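Long-range contacts in malonyl CoA:acyl carrier protein malonyltransferase (Streptomyces coelicolor, PDB 1NM2), which probably transfers malonyl groups from malonyl-CoA to holo acyl carrier protein, supplying building units for fatty acid biosynthesis: residues A[4-9]-A[93-98]; A[8-13]-A[59-64]. All blocks are in the same frame, centred on the assembly; numbering follows the deposited sequence.

Contact 1 (A[4-9]-A[93-98]). With ACY (acetic acid), chain D.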
loop_
_atom_site.group_PDB
_atom_site.type_symbol
_atom_site.label_atom_id
_atom_site.label_comp_id
_atom_site.label_asym_id
_atom_site.label_seq_id
_atom_site.Cartn_x
_atom_site.Cartn_y
_atom_site.Cartn_z
ATOM N N VAL A 4 -12.142 0.216 -10.378
ATOM C CA VAL A 4 -11.021 0.799 -9.652
ATOM C C VAL A 4 -9.991 -0.284 -9.371
ATOM O O VAL A 4 -10.300 -1.307 -8.761
ATOM C CB VAL A 4 -11.479 1.413 -8.312
ATOM C CG1 VAL A 4 -10.286 1.985 -7.559
ATOM C CG2 VAL A 4 -12.517 2.494 -8.569
ATOM N N LEU A 5 -8.767 -0.061 -9.831
ATOM C CA LEU A 5 -7.691 -1.020 -9.625
ATOM C C LEU A 5 -6.857 -0.557 -8.432
ATOM O O LEU A 5 -6.294 0.532 -8.461
ATOM C CB LEU A 5 -6.829 -1.094 -10.888
ATOM C CG LEU A 5 -5.674 -2.094 -10.964
ATOM C CD1 LEU A 5 -6.193 -3.505 -10.774
ATOM C CD2 LEU A 5 -4.979 -1.958 -12.317
ATOM N N VAL A 6 -6.792 -1.368 -7.377
ATOM C CA VAL A 6 -6.023 -0.989 -6.197
ATOM C C VAL A 6 -4.903 -1.978 -5.867
ATOM O O VAL A 6 -4.971 -3.159 -6.212
ATOM C CB VAL A 6 -6.930 -0.827 -4.943
ATOM C CG1 VAL A 6 -8.045 0.184 -5.226
ATOM C CG2 VAL A 6 -7.507 -2.174 -4.526
ATOM N N ALA A 7 -3.864 -1.477 -5.205
ATOM C CA ALA A 7 -2.715 -2.295 -4.820
ATOM C C ALA A 7 -2.530 -2.226 -3.302
ATOM O O ALA A 7 -2.638 -1.151 -2.709
ATOM C CB ALA A 7 -1.461 -1.788 -5.524
ATOM N N PRO A 8 -2.235 -3.372 -2.659
ATOM C CA PRO A 8 -2.040 -3.440 -1.208
ATOM C C PRO A 8 -0.718 -2.891 -0.677
ATOM O O PRO A 8 0.162 -2.477 -1.441
ATOM C CB PRO A 8 -2.202 -4.926 -0.915
ATOM C CG PRO A 8 -1.562 -5.550 -2.116
ATOM C CD PRO A 8 -2.079 -4.704 -3.272
ATOM N N GLY A 9 -0.599 -2.895 0.650
ATOM C CA GLY A 9 0.598 -2.414 1.318
ATOM C C GLY A 9 1.200 -3.477 2.221
ATOM O O GLY A 9 0.786 -4.639 2.175
ATOM N N ALA A 93 -10.059 4.217 -12.501
ATOM C CA ALA A 93 -9.206 4.909 -11.540
ATOM C C ALA A 93 -8.301 3.916 -10.826
ATOM O O ALA A 93 -8.575 2.716 -10.815
ATOM C CB ALA A 93 -10.057 5.654 -10.527
ATOM N N VAL A 94 -7.221 4.422 -10.231
ATOM C CA VAL A 94 -6.284 3.573 -9.502
ATOM C C VAL A 94 -5.906 4.180 -8.159
ATOM O O VAL A 94 -5.995 5.391 -7.963
ATOM C CB VAL A 94 -4.985 3.341 -10.301
ATOM C CG1 VAL A 94 -5.307 2.639 -11.612
ATOM C CG2 VAL A 94 -4.265 4.675 -10.538
ATOM N N ALA A 95 -5.490 3.328 -7.231
ATOM C CA ALA A 95 -5.072 3.783 -5.909
ATOM C C ALA A 95 -4.410 2.616 -5.181
ATOM O O ALA A 95 -4.471 1.470 -5.641
ATOM C CB ALA A 95 -6.273 4.300 -5.119
ATOM N N GLY A 96 -3.761 2.905 -4.062
ATOM C CA GLY A 96 -3.101 1.851 -3.318
ATOM C C GLY A 96 -2.873 2.258 -1.879
ATOM O O GLY A 96 -2.928 3.442 -1.555
ATOM N N HIS A 97 -2.608 1.278 -1.020
ATOM C CA HIS A 97 -2.389 1.553 0.394
ATOM C C HIS A 97 -0.900 1.700 0.716
ATOM O O HIS A 97 -0.156 0.725 0.703
ATOM C CB HIS A 97 -3.011 0.434 1.238
ATOM C CG HIS A 97 -3.296 0.835 2.653
ATOM N ND1 HIS A 97 -2.305 0.995 3.597
ATOM C CD2 HIS A 97 -4.460 1.143 3.271
ATOM C CE1 HIS A 97 -2.848 1.384 4.738
ATOM N NE2 HIS A 97 -4.154 1.482 4.567
ATOM N N SER A 98 -0.488 2.932 1.000
ATOM C CA SER A 98 0.899 3.259 1.329
ATOM C C SER A 98 1.862 2.855 0.207
ATOM O O SER A 98 1.993 3.576 -0.779
ATOM C CB SER A 98 1.306 2.590 2.645
ATOM O OG SER A 98 2.486 3.190 3.156
HETATM C C ACY D . 4.257 1.471 5.023
HETATM O O ACY D . 4.965 0.381 5.081
HETATM O OXT ACY D . 4.484 2.501 4.302
HETATM C CH3 ACY D . 3.037 1.455 5.929
#

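Contact 2 (A[8-13]-A[59-64])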
loop_
_atom_site.group_PDB
_atom_site.type_symbol
_atom_site.label_atom_id
_atom_site.label_comp_id
_atom_site.label_asym_id
_atom_site.label_seq_id
_atom_site.Cartn_x
_atom_site.Cartn_y
_atom_site.Cartn_z
ATOM N N PRO A 8 -2.235 -3.372 -2.659
ATOM C CA PRO A 8 -2.040 -3.440 -1.208
ATOM C C PRO A 8 -0.718 -2.891 -0.677
ATOM O O PRO A 8 0.162 -2.477 -1.441
ATOM C CB PRO A 8 -2.202 -4.926 -0.915
ATOM C CG PRO A 8 -1.562 -5.550 -2.116
ATOM C CD PRO A 8 -2.079 -4.704 -3.272
ATOM N N GLY A 9 -0.599 -2.895 0.650
ATOM C CA GLY A 9 0.598 -2.414 1.318
ATOM C C GLY A 9 1.200 -3.477 2.221
ATOM O O GLY A 9 0.786 -4.639 2.175
ATOM N N GLN A 10 2.169 -3.082 3.049
ATOM C CA GLN A 10 2.838 -4.016 3.955
ATOM C C GLN A 10 1.874 -4.810 4.816
ATOM O O GLN A 10 0.878 -4.278 5.316
ATOM C CB GLN A 10 3.830 -3.284 4.865
ATOM C CG GLN A 10 5.134 -2.906 4.184
ATOM C CD GLN A 10 6.229 -2.566 5.175
ATOM O OE1 GLN A 10 6.586 -3.379 6.028
ATOM N NE2 GLN A 10 6.771 -1.364 5.066
ATOM N N GLY A 11 2.195 -6.087 5.002
ATOM C CA GLY A 11 1.344 -6.958 5.789
ATOM C C GLY A 11 0.616 -7.932 4.885
ATOM O O GLY A 11 0.253 -9.029 5.304
ATOM N N ALA A 12 0.406 -7.528 3.636
ATOM C CA ALA A 12 -0.290 -8.361 2.665
ATOM C C ALA A 12 0.544 -9.546 2.179
ATOM O O ALA A 12 0.001 -10.597 1.837
ATOM C CB ALA A 12 -0.729 -7.511 1.470
ATOM N N GLN A 13 1.862 -9.376 2.151
ATOM C CA GLN A 13 2.746 -10.434 1.682
ATOM C C GLN A 13 2.874 -11.605 2.657
ATOM O O GLN A 13 2.855 -11.421 3.873
ATOM C CB GLN A 13 4.141 -9.867 1.389
ATOM C CG GLN A 13 5.039 -9.729 2.609
ATOM C CD GLN A 13 4.734 -8.515 3.476
ATOM O OE1 GLN A 13 3.730 -7.824 3.290
ATOM N NE2 GLN A 13 5.612 -8.257 4.437
ATOM N N VAL A 59 12.741 -5.174 2.234
ATOM C CA VAL A 59 12.443 -6.245 1.289
ATOM C C VAL A 59 10.959 -6.230 0.912
ATOM O O VAL A 59 10.605 -6.290 -0.265
ATOM C CB VAL A 59 12.781 -7.641 1.892
ATOM C CG1 VAL A 59 12.224 -8.753 0.999
ATOM C CG2 VAL A 59 14.291 -7.804 2.027
ATOM N N ALA A 60 10.096 -6.134 1.920
ATOM C CA ALA A 60 8.657 -6.146 1.695
ATOM C C ALA A 60 8.143 -5.107 0.703
ATOM O O ALA A 60 7.315 -5.422 -0.152
ATOM C CB ALA A 60 7.918 -5.995 3.026
ATOM N N GLN A 61 8.623 -3.872 0.807
ATOM C CA GLN A 61 8.138 -2.834 -0.097
ATOM C C GLN A 61 8.382 -3.128 -1.581
ATOM O O GLN A 61 7.432 -3.151 -2.365
ATOM C CB GLN A 61 8.695 -1.466 0.335
ATOM C CG GLN A 61 8.148 -1.066 1.707
ATOM C CD GLN A 61 8.350 0.389 2.058
ATOM O OE1 GLN A 61 8.377 1.251 1.184
ATOM N NE2 GLN A 61 8.458 0.673 3.351
ATOM N N PRO A 62 9.641 -3.363 -1.994
ATOM C CA PRO A 62 9.845 -3.651 -3.422
ATOM C C PRO A 62 9.172 -4.953 -3.878
ATOM O O PRO A 62 8.720 -5.058 -5.015
ATOM C CB PRO A 62 11.369 -3.700 -3.562
ATOM C CG PRO A 62 11.842 -4.076 -2.182
ATOM C CD PRO A 62 10.931 -3.240 -1.295
ATOM N N LEU A 63 9.118 -5.945 -2.997
ATOM C CA LEU A 63 8.482 -7.214 -3.330
ATOM C C LEU A 63 6.997 -7.008 -3.633
ATOM O O LEU A 63 6.467 -7.565 -4.593
ATOM C CB LEU A 63 8.640 -8.207 -2.175
ATOM C CG LEU A 63 7.963 -9.574 -2.329
ATOM C CD1 LEU A 63 8.459 -10.281 -3.591
ATOM C CD2 LEU A 63 8.284 -10.425 -1.096
ATOM N N LEU A 64 6.327 -6.211 -2.806
ATOM C CA LEU A 64 4.907 -5.935 -2.997
ATOM C C LEU A 64 4.648 -5.210 -4.311
ATOM O O LEU A 64 3.688 -5.521 -5.017
ATOM C CB LEU A 64 4.364 -5.093 -1.830
ATOM C CG LEU A 64 4.105 -5.863 -0.531
ATOM C CD1 LEU A 64 3.911 -4.903 0.629
ATOM C CD2 LEU A 64 2.879 -6.744 -0.723
#

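Contact 1 (A[4-9]-A[93-98])
Ala93, Ala95 and His97 bind strand 4-7 through their backbones. Ala93 O accepts a hydrogen bond from Leu5 N at 3.0 Å. Leu5 O accepts one from Ala95 N at 3.2 Å. Ala95 O accepts one from Ala7 N at 3.0 Å. Ala7 O accepts the last of them from His97 N at 3.0 Å. Each strand thus donates and accepts alternately, as parallel pairing requires, and the short strand axes are 18° apart. CA-H...O contacts fill in between these bonds, such as Val6 CA to Ala95 O.

The small side chains of Ala93 and Ala95 share a sheet face with Val4 and Val6. They touch only lightly: Val6 CG1 is 4.5 Å from Ala95 CB. Trp258 and Phe265 of helix 258-267 cover this face. Leu5 and Val94 lie on the opposite face, where Leu5 CB meets Val94 CG1 at 4.1 Å. Phe107 of helix 100-107 packs on both.

Beyond the sheet, His97 O faces Gly9 CA at 3.3 Å. A CB on Gly9 would run into that oxygen. The His97 ring turns away from segment 4-9, with CG anti to the backbone N (chi1 -159°). Its NE2 bonds to Asn164 OD1, and the ring meets that of Trp258 at a tilt.

Ser98 follows with a strained backbone, its phi positive at 58°. Its OG is hydrogen-bonded to His202 NE2 and Arg123 NH2, and lies beside an acetate that mimics a malonyl group in the active site. Gly96, Ser98 and Gly100 fit the GxSxG pattern, so the arrangement is consistent with a nucleophile elbow at the end of a central parallel strand, as in the alpha/beta hydrolase-like core.

Contact 2 (A[8-13]-A[59-64])
Gln13 OE1 accepts a hydrogen bond from Gly11 N at 2.9 Å and lies 4.0 Å from Leu64 CD1 across the contact. The donor is tilted 17° from the carbonyl plane. Gln13 reaches back to its own turn because CG sits between the backbone N and carbonyl carbon (chi1 83°) and the chain bends again at chi2. Its NE2 is 3.5 Å from Ala60 CB and bonds to Ile54 O. An alanine in place of Gln13 would probably leave Gly11 N and Ile54 O without these mates and open a gap over Ala60.

The loop here is a type II beta turn from Gly9 to Ala12, closed by Ala12 N to Gly9 O. Gly11 takes the positive phi of its third position. Leu64 of helix 57-75 pushes into this turn. Its CD1 is 3.5 Å from both Gly9 C and Gln10 N, while CD2 is 4.0 Å from Gln13 CB. The Gln13 and Leu64 side chains cross at about a right angle.

The extended Gln10 side chain passes near Gln61, the amide planes 40° apart. Gln61 OE1 bonds to Arg123 NH1, and bound acetate lies close to Gln10.

In the fold
The centres of the two contacts are about 13 Å apart, and both start from the same part of the chain. Contact 1 uses strand 3-7; contact 2 uses the loop just after it, and they share Pro8 and Gly9. Along the chain come 4-9, 8-13, 59-64 and then 93-98. Helix 57-75 immediately precedes strand 93-96 among the modelled elements. Contact 1 joins two neighbouring strands inside the five-stranded parallel sheet, while contact 2 sets the loop against a helix beyond the strand end. Arg123 links them, bonding Ser98 of one and Gln61 of the other. Both contacts therefore border the acetate-occupied active site.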